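Local coordinates for protein leucine aminopeptidase (Legionella pneumophila, PDB 5GNE) that probably removes amino acids from the N-terminal end of peptides as a zinc-dependent aminopeptidase of the M28 family, at residues N57-E62 with H318-N323; S172-I177 with G246-D251; L213-V218 with N360-G365; R228-I233 with A367-L372. All blocks are in the same frame, centred on the assembly; numbering follows the deposited sequence.

Contact 1 of 4, residues N57-E62 with H318-N323; sequences NYLNAE and HVNWTN
Leu59 is the meeting point of the short strand with helix 318-323, one methyl going to each of two asparagines a helical turn apart. The contact across the segments is van der Waals packing of the Leu59 methyls against the two amides: CD1 lies 3.6 Å from OD1 of Asn320, and CD2 is 4.0 Å from ND2 of Asn323. With CG anti to the backbone N (chi1 -179°), the branched end reaches the helix, approaching Asn323 from the opposite direction and sliding past Asn320. The polar bonds run elsewhere. Tyr64 OH pairs with both Asn320 OD1 and Asn323 ND2, while Asn320 ND2 binds Ser245 OG, so the buried amide of Asn320 has partners for both its O and its N. Within the strand segment, Asn60 OD1 accepts from Glu62 N at 2.8 Å in the carbonyl plane, a capping bond at the entrance to helix 62-65. Here the edge strand of the N-terminal antiparallel sheet is set against the M28 domain, the Asn320 side chain about 12 Å from a bound zinc ion.

Contact 2 of 4, residues S172-I177 with G246-D251; sequences SVVTVI and GYVVQD
Val248 is the residue of helix 246-251 that fills the contact, facing Ser172 and Val174 on the strand. Taken in order, Tyr247 comes first; it starts toward the strand at CB, yet its ring leads away from it. Val248 then does the work with both methyls. Because CG1 is anti to the backbone N (chi1 173°) and CG2 anti to the carbonyl carbon, the fork opens over the strand: CG2 comes 3.5 Å from CB of Ser172, and CG1 lies 4.1 Å from CG2 of Val174, the two valines passing in opposite directions. A compact branched residue suits this place, where the CA atoms of Val248 and Ser172 are 7.3 Å apart. Val248 CG2 also lies near Ser172 OG, at 3.7 Å; this small buried hydroxyl is satisfied by a hydrogen bond with Ala236 N. Further along, Val249 and Gln250 turn to Phe326 and Glu324 instead of the strand. On the strand, alternate residues Val173, Thr175 and Ile177 contact helix 132-151, so the sheet is covered on both faces, as in a three-layer alpha/beta/alpha sandwich. Helix 243-254 is the connection of a beta-alpha-beta crossover between the parallel strands 230-235 and 259-264.

Contact 3 of 4, residues L213-V218 with N360-G365; sequences LEMARV and NFTKLG
Helices 213-218 and 360-365 cross at -51° with their axes 9.5 Å apart, and Met215 and Thr362 have the nearest CA atoms. Met215 runs past Thr362 and, bending at its last torsion (chi3 65°), lays its CE on the backbone of Gly365, 3.5 Å from CA. Gly365, with no side chain, lets the sulfur and CE of Met215 settle directly on its backbone. Thr362 puts CG2 between its neighbours, 3.8 Å from CG of Glu214 and 4.0 Å from CG of Met215, while its OG1 turns back to Met358 O along its own helix. Only the aliphatic part of Glu214 takes part; a bend at its second torsion carries the carboxylate away to Arg217, which grips it side-on. Arg217 NE gives a straight bond to Glu214 OE1, 2.9 Å long, and NH2 forms a salt bridge with OE2 (2.6 Å) by its syn lone pair; Asp110 N also donates to OE2. The pairing is helix-on-helix packing within the layer that helices 202-221 and 355-373 form over one face of the M28 sheet.

Contact 4 of 4, residues R228-I233 with A367-L372; sequences RPIYFI and AFIVEL. With SO4 (sulfate ion), chain E.
Arg228 reaches across to the carbonyl of Leu372 with NE while the far end of the same guanidinium holds a sulfate ion, probably from the crystallisation liquor. The setting is the alpha/beta fold of the M28 domain, with C-terminal helix 355-373 laid over strand 230-235. The bond from Arg228 NE to Leu372 O is weak, 3.1 Å and bent to 132°, but the oxygen lies near the guanidinium plane. The chain, extended from CG to NE, carries the guanidinium out to the anion: Arg228 NH1 gives a nearly straight bond (173°) to sulfate O3, and NH2 binds sulfate O2 at 3.0 Å. NH1 also donates to Glu184 O, and Glu184 N binds the sulfate. A cation beside the last turn of a helix probably gains from the partial negative charge there. Deeper in, apolar side chains take over. Ile369, extended (chi2 177°), is long enough to span from helix to sheet: its CD1 is 4.0 Å from CG2 of Ile230 and 3.9 Å from CZ of Phe232, whose ring it meets obliquely.

From the N terminus, the chain first reaches residues 57-62; contact 1 pairs them with helix 318-323, closing a loop of 255 residues and joining the N-terminal antiparallel sheet to the M28 domain. Contact 2 lies wholly within this loop and closes after 68 residues. Contacts 3 and 4 begin inside the loop of contact 1, at 213-218 and 228-233, but end on helix 355-373, so they cross contacts 1 and 2, and also each other. Contacts 2 and 4 share the mixed sheet through neighbouring strands 170-177 and 230-235. Contacts 3 and 4 adjoin where Met215 CE meets Ile369 CD1, uniting C-terminal helix, helix 202-221 and sheet.

Contact 1 of 4, residues N57-E62 with H318-N323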
loop_
_atom_site.group_PDB
_atom_site.type_symbol
_atom_site.label_atom_id
_atom_site.label_comp_id
_atom_site.label_asym_id
_atom_site.label_seq_id
_atom_site.Cartn_x
_atom_site.Cartn_y
_atom_site.Cartn_z
ATOM N N ASN A 57 3.630 14.255 -2.957
ATOM C CA ASN A 57 4.417 13.221 -3.587
ATOM C C ASN A 57 4.244 13.306 -5.099
ATOM O O ASN A 57 3.464 14.102 -5.577
ATOM C CB ASN A 57 3.998 11.852 -3.054
ATOM C CG ASN A 57 5.008 10.787 -3.359
ATOM O OD1 ASN A 57 6.183 11.082 -3.557
ATOM N ND2 ASN A 57 4.563 9.540 -3.394
ATOM N N TYR A 58 4.978 12.492 -5.844
ATOM C CA TYR A 58 4.810 12.433 -7.288
ATOM C C TYR A 58 4.362 11.055 -7.756
ATOM O O TYR A 58 4.498 10.067 -7.047
ATOM C CB TYR A 58 6.113 12.796 -7.989
ATOM C CG TYR A 58 7.209 11.775 -7.815
ATOM C CD1 TYR A 58 7.951 11.714 -6.638
ATOM C CD2 TYR A 58 7.553 10.941 -8.844
ATOM C CE1 TYR A 58 8.966 10.813 -6.489
ATOM C CE2 TYR A 58 8.585 10.034 -8.714
ATOM C CZ TYR A 58 9.285 9.975 -7.545
ATOM O OH TYR A 58 10.305 9.060 -7.428
ATOM N N LEU A 59 3.812 11.003 -8.957
ATOM C CA LEU A 59 3.368 9.739 -9.518
ATOM C C LEU A 59 4.258 9.384 -10.699
ATOM O O LEU A 59 4.410 10.177 -11.610
ATOM C CB LEU A 59 1.915 9.850 -9.963
ATOM C CG LEU A 59 1.241 8.617 -10.576
ATOM C CD1 LEU A 59 1.076 7.485 -9.543
ATOM C CD2 LEU A 59 -0.093 9.027 -11.191
ATOM N N ASN A 60 4.873 8.216 -10.695
ATOM C CA ASN A 60 5.593 7.823 -11.887
ATOM C C ASN A 60 4.614 7.303 -12.918
ATOM O O ASN A 60 3.869 6.386 -12.645
ATOM C CB ASN A 60 6.652 6.772 -11.591
ATOM C CG ASN A 60 7.588 6.563 -12.772
ATOM O OD1 ASN A 60 7.139 6.356 -13.895
ATOM N ND2 ASN A 60 8.882 6.648 -12.532
ATOM N N ALA A 61 4.647 7.877 -14.113
ATOM C CA ALA A 61 3.651 7.555 -15.138
ATOM C C ALA A 61 3.961 6.280 -15.894
ATOM O O ALA A 61 3.072 5.738 -16.556
ATOM C CB ALA A 61 3.524 8.671 -16.113
ATOM N N GLU A 62 5.200 5.805 -15.811
ATOM C CA GLU A 62 5.604 4.656 -16.620
ATOM C C GLU A 62 4.637 3.465 -16.624
ATOM O O GLU A 62 4.408 2.883 -17.669
ATOM C CB GLU A 62 7.001 4.182 -16.223
ATOM C CG GLU A 62 7.575 3.225 -17.249
ATOM C CD GLU A 62 9.004 2.807 -16.945
ATOM O OE1 GLU A 62 9.222 1.718 -16.365
ATOM O OE2 GLU A 62 9.918 3.563 -17.329
ATOM N N HIS A 318 -2.734 2.962 -2.872
ATOM C CA HIS A 318 -4.165 2.952 -3.146
ATOM C C HIS A 318 -4.508 3.808 -4.367
ATOM O O HIS A 318 -5.390 3.450 -5.148
ATOM C CB HIS A 318 -4.956 3.416 -1.917
ATOM C CG HIS A 318 -4.708 4.837 -1.536
ATOM N ND1 HIS A 318 -3.484 5.282 -1.082
ATOM C CD2 HIS A 318 -5.521 5.920 -1.551
ATOM C CE1 HIS A 318 -3.551 6.579 -0.831
ATOM N NE2 HIS A 318 -4.777 6.989 -1.108
ATOM N N VAL A 319 -3.752 4.883 -4.550
ATOM C CA VAL A 319 -3.908 5.806 -5.680
ATOM C C VAL A 319 -3.843 5.100 -7.032
ATOM O O VAL A 319 -4.611 5.422 -7.939
ATOM C CB VAL A 319 -2.852 6.939 -5.585
ATOM C CG1 VAL A 319 -2.682 7.682 -6.893
ATOM C CG2 VAL A 319 -3.258 7.908 -4.470
ATOM N N ASN A 320 -2.929 4.159 -7.194
ATOM C CA ASN A 320 -2.878 3.411 -8.450
ATOM C C ASN A 320 -4.135 2.560 -8.687
ATOM O O ASN A 320 -4.624 2.442 -9.820
ATOM C CB ASN A 320 -1.621 2.576 -8.507
ATOM C CG ASN A 320 -0.392 3.420 -8.806
ATOM O OD1 ASN A 320 -0.420 4.266 -9.694
ATOM N ND2 ASN A 320 0.681 3.224 -8.036
ATOM N N TRP A 321 -4.685 1.993 -7.622
ATOM C CA TRP A 321 -5.940 1.279 -7.781
ATOM C C TRP A 321 -7.107 2.222 -8.160
ATOM O O TRP A 321 -7.848 1.933 -9.105
ATOM C CB TRP A 321 -6.276 0.487 -6.498
ATOM C CG TRP A 321 -5.342 -0.660 -6.243
ATOM C CD1 TRP A 321 -4.250 -0.645 -5.432
ATOM C CD2 TRP A 321 -5.381 -1.988 -6.843
ATOM N NE1 TRP A 321 -3.610 -1.884 -5.464
ATOM C CE2 TRP A 321 -4.285 -2.721 -6.311
ATOM C CE3 TRP A 321 -6.242 -2.623 -7.748
ATOM C CZ2 TRP A 321 -4.021 -4.051 -6.662
ATOM C CZ3 TRP A 321 -5.977 -3.970 -8.106
ATOM C CH2 TRP A 321 -4.876 -4.659 -7.564
ATOM N N THR A 322 -7.309 3.315 -7.422
ATOM C CA THR A 322 -8.455 4.141 -7.725
ATOM C C THR A 322 -8.293 4.783 -9.112
ATOM O O THR A 322 -9.274 4.960 -9.811
ATOM C CB THR A 322 -8.750 5.205 -6.652
ATOM O OG1 THR A 322 -8.143 6.455 -6.980
ATOM C CG2 THR A 322 -8.274 4.746 -5.329
ATOM N N ASN A 323 -7.070 5.110 -9.519
ATOM C CA ASN A 323 -6.871 5.633 -10.875
ATOM C C ASN A 323 -7.340 4.682 -11.957
ATOM O O ASN A 323 -7.663 5.127 -13.051
ATOM C CB ASN A 323 -5.397 5.948 -11.143
ATOM C CG ASN A 323 -4.985 7.265 -10.565
ATOM O OD1 ASN A 323 -5.828 8.045 -10.215
ATOM N ND2 ASN A 323 -3.691 7.517 -10.465
#

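Contact 2 of 4, residues S172-I177 with G246-D251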
loop_
_atom_site.group_PDB
_atom_site.type_symbol
_atom_site.label_atom_id
_atom_site.label_comp_id
_atom_site.label_asym_id
_atom_site.label_seq_id
_atom_site.Cartn_x
_atom_site.Cartn_y
_atom_site.Cartn_z
ATOM N N SER A 172 7.843 -6.441 -6.910
ATOM C CA SER A 172 6.688 -6.573 -6.043
ATOM C C SER A 172 6.386 -8.055 -5.838
ATOM O O SER A 172 6.781 -8.881 -6.656
ATOM C CB SER A 172 5.488 -5.870 -6.674
ATOM O OG SER A 172 5.650 -4.477 -6.585
ATOM N N VAL A 173 5.615 -8.387 -4.810
ATOM C CA VAL A 173 5.215 -9.764 -4.597
ATOM C C VAL A 173 3.716 -9.859 -4.423
ATOM O O VAL A 173 3.145 -9.237 -3.525
ATOM C CB VAL A 173 5.886 -10.350 -3.361
ATOM C CG1 VAL A 173 5.453 -11.805 -3.172
ATOM C CG2 VAL A 173 7.410 -10.212 -3.449
ATOM N N VAL A 174 3.087 -10.655 -5.286
ATOM C CA VAL A 174 1.654 -10.889 -5.260
ATOM C C VAL A 174 1.421 -12.315 -4.762
ATOM O O VAL A 174 2.007 -13.257 -5.292
ATOM C CB VAL A 174 1.040 -10.711 -6.671
ATOM C CG1 VAL A 174 -0.473 -11.010 -6.690
ATOM C CG2 VAL A 174 1.306 -9.315 -7.187
ATOM N N THR A 175 0.589 -12.471 -3.731
ATOM C CA THR A 175 0.190 -13.791 -3.244
ATOM C C THR A 175 -1.325 -13.837 -3.170
ATOM O O THR A 175 -1.973 -12.787 -3.106
ATOM C CB THR A 175 0.741 -14.104 -1.876
ATOM O OG1 THR A 175 0.005 -13.357 -0.896
ATOM C CG2 THR A 175 2.228 -13.775 -1.810
ATOM N N VAL A 176 -1.889 -15.041 -3.245
ATOM C CA VAL A 176 -3.333 -15.197 -3.204
ATOM C C VAL A 176 -3.716 -16.474 -2.504
ATOM O O VAL A 176 -3.134 -17.524 -2.743
ATOM C CB VAL A 176 -3.982 -15.193 -4.632
ATOM C CG1 VAL A 176 -3.361 -16.237 -5.535
ATOM C CG2 VAL A 176 -5.493 -15.411 -4.535
ATOM N N ILE A 177 -4.717 -16.384 -1.638
ATOM C CA ILE A 177 -5.282 -17.576 -1.041
ATOM C C ILE A 177 -6.672 -17.823 -1.644
ATOM O O ILE A 177 -7.550 -16.935 -1.648
ATOM C CB ILE A 177 -5.370 -17.454 0.479
ATOM C CG1 ILE A 177 -4.008 -17.102 1.070
ATOM C CG2 ILE A 177 -5.839 -18.761 1.079
ATOM C CD1 ILE A 177 -4.082 -16.837 2.527
ATOM N N GLY A 246 1.940 0.548 -9.329
ATOM C CA GLY A 246 1.647 0.858 -10.719
ATOM C C GLY A 246 1.692 -0.406 -11.560
ATOM O O GLY A 246 0.697 -0.837 -12.149
ATOM N N TYR A 247 2.863 -1.024 -11.591
ATOM C CA TYR A 247 3.026 -2.283 -12.309
ATOM C C TYR A 247 2.071 -3.371 -11.840
ATOM O O TYR A 247 1.504 -4.078 -12.667
ATOM C CB TYR A 247 4.473 -2.752 -12.205
ATOM C CG TYR A 247 5.368 -1.904 -13.066
ATOM C CD1 TYR A 247 5.141 -1.822 -14.443
ATOM C CD2 TYR A 247 6.423 -1.183 -12.530
ATOM C CE1 TYR A 247 5.949 -1.055 -15.257
ATOM C CE2 TYR A 247 7.235 -0.414 -13.338
ATOM C CZ TYR A 247 6.990 -0.355 -14.704
ATOM O OH TYR A 247 7.788 0.403 -15.518
ATOM N N VAL A 248 1.883 -3.500 -10.526
ATOM C CA VAL A 248 0.968 -4.520 -10.027
ATOM C C VAL A 248 -0.471 -4.300 -10.546
ATOM O O VAL A 248 -1.149 -5.259 -10.945
ATOM C CB VAL A 248 0.977 -4.592 -8.495
ATOM C CG1 VAL A 248 -0.103 -5.534 -8.011
ATOM C CG2 VAL A 248 2.334 -5.068 -8.005
ATOM N N VAL A 249 -0.961 -3.068 -10.503
ATOM C CA VAL A 249 -2.317 -2.807 -10.968
ATOM C C VAL A 249 -2.449 -3.104 -12.465
ATOM O O VAL A 249 -3.431 -3.719 -12.921
ATOM C CB VAL A 249 -2.753 -1.354 -10.683
ATOM C CG1 VAL A 249 -4.127 -1.134 -11.235
ATOM C CG2 VAL A 249 -2.780 -1.131 -9.176
ATOM N N GLN A 250 -1.436 -2.706 -13.221
ATOM C CA GLN A 250 -1.379 -3.033 -14.634
ATOM C C GLN A 250 -1.390 -4.565 -14.829
ATOM O O GLN A 250 -2.061 -5.070 -15.739
ATOM C CB GLN A 250 -0.145 -2.392 -15.283
ATOM C CG GLN A 250 -0.215 -0.867 -15.279
ATOM C CD GLN A 250 -1.432 -0.318 -16.030
ATOM O OE1 GLN A 250 -1.649 -0.636 -17.204
ATOM N NE2 GLN A 250 -2.225 0.514 -15.355
ATOM N N ASP A 251 -0.673 -5.294 -13.979
ATOM C CA ASP A 251 -0.651 -6.755 -14.087
ATOM C C ASP A 251 -2.036 -7.362 -13.819
ATOM O O ASP A 251 -2.464 -8.283 -14.530
ATOM C CB ASP A 251 0.380 -7.344 -13.127
ATOM C CG ASP A 251 0.584 -8.835 -13.328
ATOM O OD1 ASP A 251 1.270 -9.191 -14.312
ATOM O OD2 ASP A 251 0.109 -9.649 -12.500
#

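Contact 3 of 4, residues L213-V218 with N360-G365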
loop_
_atom_site.group_PDB
_atom_site.type_symbol
_atom_site.label_atom_id
_atom_site.label_comp_id
_atom_site.label_asym_id
_atom_site.label_seq_id
_atom_site.Cartn_x
_atom_site.Cartn_y
_atom_site.Cartn_z
ATOM N N LEU A 213 0.781 -9.842 6.853
ATOM C CA LEU A 213 1.368 -11.179 6.990
ATOM C C LEU A 213 0.637 -11.960 8.061
ATOM O O LEU A 213 0.283 -13.116 7.844
ATOM C CB LEU A 213 2.854 -11.112 7.321
ATOM C CG LEU A 213 3.727 -11.361 6.089
ATOM C CD1 LEU A 213 5.181 -11.155 6.425
ATOM C CD2 LEU A 213 3.501 -12.771 5.512
ATOM N N GLU A 214 0.345 -11.315 9.188
ATOM C CA GLU A 214 -0.477 -11.952 10.222
ATOM C C GLU A 214 -1.900 -12.277 9.730
ATOM O O GLU A 214 -2.472 -13.329 10.070
ATOM C CB GLU A 214 -0.531 -11.085 11.484
ATOM C CG GLU A 214 -1.292 -11.710 12.662
ATOM C CD GLU A 214 -0.802 -13.106 13.070
ATOM O OE1 GLU A 214 0.323 -13.504 12.688
ATOM O OE2 GLU A 214 -1.545 -13.805 13.797
ATOM N N MET A 215 -2.491 -11.357 8.984
ATOM C CA MET A 215 -3.805 -11.611 8.386
ATOM C C MET A 215 -3.784 -12.886 7.546
ATOM O O MET A 215 -4.630 -13.776 7.716
ATOM C CB MET A 215 -4.223 -10.430 7.541
ATOM C CG MET A 215 -4.746 -9.270 8.382
ATOM S SD MET A 215 -4.771 -7.803 7.347
ATOM C CE MET A 215 -6.005 -8.330 6.158
ATOM N N ALA A 216 -2.760 -13.007 6.704
ATOM C CA ALA A 216 -2.574 -14.205 5.875
ATOM C C ALA A 216 -2.438 -15.450 6.734
ATOM O O ALA A 216 -2.997 -16.494 6.427
ATOM C CB ALA A 216 -1.357 -14.062 4.959
ATOM N N ARG A 217 -1.690 -15.347 7.813
ATOM C CA ARG A 217 -1.451 -16.519 8.620
ATOM C C ARG A 217 -2.690 -16.943 9.401
ATOM O O ARG A 217 -3.003 -18.130 9.488
ATOM C CB ARG A 217 -0.332 -16.235 9.611
ATOM C CG ARG A 217 0.053 -17.428 10.487
ATOM C CD ARG A 217 0.925 -16.989 11.671
ATOM N NE ARG A 217 0.096 -16.362 12.696
ATOM C CZ ARG A 217 -0.768 -17.027 13.462
ATOM N NH1 ARG A 217 -0.890 -18.340 13.336
ATOM N NH2 ARG A 217 -1.501 -16.381 14.362
ATOM N N VAL A 218 -3.409 -15.975 9.953
ATOM C CA VAL A 218 -4.709 -16.261 10.542
ATOM C C VAL A 218 -5.663 -16.949 9.558
ATOM O O VAL A 218 -6.248 -17.984 9.877
ATOM C CB VAL A 218 -5.346 -14.986 11.099
ATOM C CG1 VAL A 218 -6.789 -15.252 11.498
ATOM C CG2 VAL A 218 -4.536 -14.511 12.298
ATOM N N ASN A 360 -4.841 -3.965 16.378
ATOM C CA ASN A 360 -6.136 -3.426 15.949
ATOM C C ASN A 360 -6.276 -3.359 14.415
ATOM O O ASN A 360 -7.329 -3.700 13.882
ATOM C CB ASN A 360 -6.399 -2.057 16.577
ATOM C CG ASN A 360 -6.833 -2.151 18.061
ATOM O OD1 ASN A 360 -7.296 -3.206 18.534
ATOM N ND2 ASN A 360 -6.698 -1.039 18.787
ATOM N N PHE A 361 -5.227 -2.934 13.703
ATOM C CA PHE A 361 -5.241 -3.000 12.230
ATOM C C PHE A 361 -5.377 -4.438 11.721
ATOM O O PHE A 361 -6.079 -4.688 10.738
ATOM C CB PHE A 361 -3.982 -2.378 11.636
ATOM C CG PHE A 361 -3.999 -0.881 11.600
ATOM C CD1 PHE A 361 -3.507 -0.145 12.666
ATOM C CD2 PHE A 361 -4.521 -0.208 10.508
ATOM C CE1 PHE A 361 -3.529 1.250 12.654
ATOM C CE2 PHE A 361 -4.534 1.188 10.481
ATOM C CZ PHE A 361 -4.037 1.917 11.558
ATOM N N THR A 362 -4.750 -5.391 12.404
ATOM C CA THR A 362 -4.982 -6.794 12.052
ATOM C C THR A 362 -6.432 -7.204 12.248
ATOM O O THR A 362 -7.016 -7.855 11.378
ATOM C CB THR A 362 -4.070 -7.748 12.867
ATOM O OG1 THR A 362 -2.729 -7.286 12.750
ATOM C CG2 THR A 362 -4.130 -9.156 12.331
ATOM N N LYS A 363 -7.030 -6.780 13.363
ATOM C CA LYS A 363 -8.453 -7.031 13.571
ATOM C C LYS A 363 -9.263 -6.453 12.422
ATOM O O LYS A 363 -10.075 -7.165 11.805
ATOM C CB LYS A 363 -8.929 -6.452 14.895
ATOM C CG LYS A 363 -8.482 -7.253 16.103
ATOM C CD LYS A 363 -8.926 -6.639 17.427
ATOM C CE LYS A 363 -8.615 -7.611 18.567
ATOM N NZ LYS A 363 -8.712 -7.018 19.904
ATOM N N LEU A 364 -9.021 -5.180 12.116
ATOM C CA LEU A 364 -9.752 -4.518 11.052
ATOM C C LEU A 364 -9.646 -5.266 9.743
ATOM O O LEU A 364 -10.649 -5.585 9.139
ATOM C CB LEU A 364 -9.250 -3.093 10.866
ATOM C CG LEU A 364 -9.919 -2.374 9.694
ATOM C CD1 LEU A 364 -11.416 -2.298 9.890
ATOM C CD2 LEU A 364 -9.321 -0.979 9.549
ATOM N N GLY A 365 -8.420 -5.583 9.342
ATOM C CA GLY A 365 -8.162 -6.396 8.169
ATOM C C GLY A 365 -8.929 -7.707 8.115
ATOM O O GLY A 365 -9.481 -8.083 7.064
#

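Contact 4 of 4, residues R228-I233 with A367-L372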
loop_
_atom_site.group_PDB
_atom_site.type_symbol
_atom_site.label_atom_id
_atom_site.label_comp_id
_atom_site.label_asym_id
_atom_site.label_seq_id
_atom_site.Cartn_x
_atom_site.Cartn_y
_atom_site.Cartn_z
ATOM N N ARG A 228 -14.129 -16.068 -1.945
ATOM C CA ARG A 228 -13.463 -15.230 -2.943
ATOM C C ARG A 228 -11.981 -15.448 -2.777
ATOM O O ARG A 228 -11.545 -15.704 -1.664
ATOM C CB ARG A 228 -13.737 -13.752 -2.710
ATOM C CG ARG A 228 -15.150 -13.427 -2.381
ATOM C CD ARG A 228 -15.335 -11.925 -2.120
ATOM N NE ARG A 228 -16.734 -11.615 -2.381
ATOM C CZ ARG A 228 -17.279 -11.595 -3.590
ATOM N NH1 ARG A 228 -16.542 -11.814 -4.664
ATOM N NH2 ARG A 228 -18.555 -11.332 -3.716
ATOM N N PRO A 229 -11.190 -15.264 -3.844
ATOM C CA PRO A 229 -9.741 -15.158 -3.653
ATOM C C PRO A 229 -9.379 -13.929 -2.811
ATOM O O PRO A 229 -9.973 -12.863 -2.999
ATOM C CB PRO A 229 -9.199 -14.999 -5.067
ATOM C CG PRO A 229 -10.352 -15.366 -5.976
ATOM C CD PRO A 229 -11.586 -15.018 -5.236
ATOM N N ILE A 230 -8.385 -14.081 -1.941
ATOM C CA ILE A 230 -7.836 -12.981 -1.183
ATOM C C ILE A 230 -6.399 -12.803 -1.599
ATOM O O ILE A 230 -5.613 -13.728 -1.513
ATOM C CB ILE A 230 -7.866 -13.251 0.333
ATOM C CG1 ILE A 230 -9.237 -13.763 0.743
ATOM C CG2 ILE A 230 -7.478 -11.985 1.106
ATOM C CD1 ILE A 230 -10.396 -12.874 0.323
ATOM N N TYR A 231 -6.043 -11.602 -2.016
ATOM C CA TYR A 231 -4.662 -11.316 -2.360
ATOM C C TYR A 231 -3.932 -10.607 -1.239
ATOM O O TYR A 231 -4.473 -9.705 -0.559
ATOM C CB TYR A 231 -4.572 -10.455 -3.632
ATOM C CG TYR A 231 -4.888 -11.186 -4.907
ATOM C CD1 TYR A 231 -6.202 -11.364 -5.327
ATOM C CD2 TYR A 231 -3.861 -11.677 -5.712
ATOM C CE1 TYR A 231 -6.490 -12.048 -6.517
ATOM C CE2 TYR A 231 -4.138 -12.352 -6.896
ATOM C CZ TYR A 231 -5.457 -12.535 -7.286
ATOM O OH TYR A 231 -5.740 -13.197 -8.452
ATOM N N PHE A 232 -2.688 -10.993 -1.047
ATOM C CA PHE A 232 -1.843 -10.228 -0.160
ATOM C C PHE A 232 -0.649 -9.777 -0.973
ATOM O O PHE A 232 0.000 -10.591 -1.621
ATOM C CB PHE A 232 -1.423 -11.039 1.053
ATOM C CG PHE A 232 -2.580 -11.516 1.887
ATOM C CD1 PHE A 232 -3.221 -12.714 1.583
ATOM C CD2 PHE A 232 -3.023 -10.781 2.976
ATOM C CE1 PHE A 232 -4.289 -13.159 2.346
ATOM C CE2 PHE A 232 -4.082 -11.215 3.736
ATOM C CZ PHE A 232 -4.716 -12.406 3.428
ATOM N N ILE A 233 -0.396 -8.472 -0.971
ATOM C CA ILE A 233 0.612 -7.880 -1.817
ATOM C C ILE A 233 1.655 -7.044 -1.083
ATOM O O ILE A 233 1.348 -6.244 -0.205
ATOM C CB ILE A 233 -0.038 -7.005 -2.919
ATOM C CG1 ILE A 233 -1.090 -7.824 -3.686
ATOM C CG2 ILE A 233 1.001 -6.550 -3.892
ATOM C CD1 ILE A 233 -1.811 -7.084 -4.751
ATOM N N ALA A 367 -11.748 -8.611 9.867
ATOM C CA ALA A 367 -13.184 -8.323 9.718
ATOM C C ALA A 367 -13.511 -7.964 8.250
ATOM O O ALA A 367 -14.508 -8.429 7.656
ATOM C CB ALA A 367 -13.596 -7.213 10.645
ATOM N N PHE A 368 -12.656 -7.122 7.678
ATOM C CA PHE A 368 -12.727 -6.774 6.269
ATOM C C PHE A 368 -12.763 -8.027 5.393
ATOM O O PHE A 368 -13.665 -8.211 4.584
ATOM C CB PHE A 368 -11.536 -5.887 5.936
ATOM C CG PHE A 368 -11.588 -5.254 4.582
ATOM C CD1 PHE A 368 -12.362 -4.125 4.350
ATOM C CD2 PHE A 368 -10.780 -5.737 3.559
ATOM C CE1 PHE A 368 -12.367 -3.522 3.086
ATOM C CE2 PHE A 368 -10.780 -5.151 2.311
ATOM C CZ PHE A 368 -11.569 -4.035 2.074
ATOM N N ILE A 369 -11.788 -8.904 5.594
ATOM C CA ILE A 369 -11.703 -10.139 4.837
ATOM C C ILE A 369 -12.910 -11.061 5.066
ATOM O O ILE A 369 -13.430 -11.652 4.132
ATOM C CB ILE A 369 -10.416 -10.889 5.171
ATOM C CG1 ILE A 369 -9.211 -10.183 4.553
ATOM C CG2 ILE A 369 -10.452 -12.293 4.623
ATOM C CD1 ILE A 369 -7.930 -10.851 4.935
ATOM N N VAL A 370 -13.386 -11.174 6.299
ATOM C CA VAL A 370 -14.509 -12.078 6.555
ATOM C C VAL A 370 -15.799 -11.515 5.974
ATOM O O VAL A 370 -16.542 -12.214 5.281
ATOM C CB VAL A 370 -14.703 -12.355 8.068
ATOM C CG1 VAL A 370 -16.020 -13.068 8.324
ATOM C CG2 VAL A 370 -13.556 -13.191 8.599
ATOM N N GLU A 371 -16.108 -10.264 6.273
ATOM C CA GLU A 371 -17.403 -9.771 5.854
ATOM C C GLU A 371 -17.508 -9.587 4.332
ATOM O O GLU A 371 -18.596 -9.756 3.766
ATOM C CB GLU A 371 -17.753 -8.502 6.603
ATOM C CG GLU A 371 -17.820 -8.747 8.114
ATOM C CD GLU A 371 -19.055 -9.526 8.545
ATOM O OE1 GLU A 371 -19.860 -9.909 7.680
ATOM O OE2 GLU A 371 -19.249 -9.742 9.758
ATOM N N LEU A 372 -16.398 -9.274 3.667
ATOM C CA LEU A 372 -16.399 -9.293 2.200
ATOM C C LEU A 372 -16.239 -10.724 1.649
ATOM O O LEU A 372 -16.880 -11.098 0.655
ATOM C CB LEU A 372 -15.294 -8.392 1.664
ATOM C CG LEU A 372 -15.537 -6.886 1.778
ATOM C CD1 LEU A 372 -14.331 -6.116 1.315
ATOM C CD2 LEU A 372 -16.715 -6.514 0.911
HETATM S S SO4 E . -19.248 -11.400 -7.224
HETATM O O1 SO4 E . -19.783 -12.665 -6.715
HETATM O O2 SO4 E . -19.549 -10.301 -6.299
HETATM O O3 SO4 E . -17.807 -11.517 -7.403
HETATM O O4 SO4 E . -19.855 -11.127 -8.525
#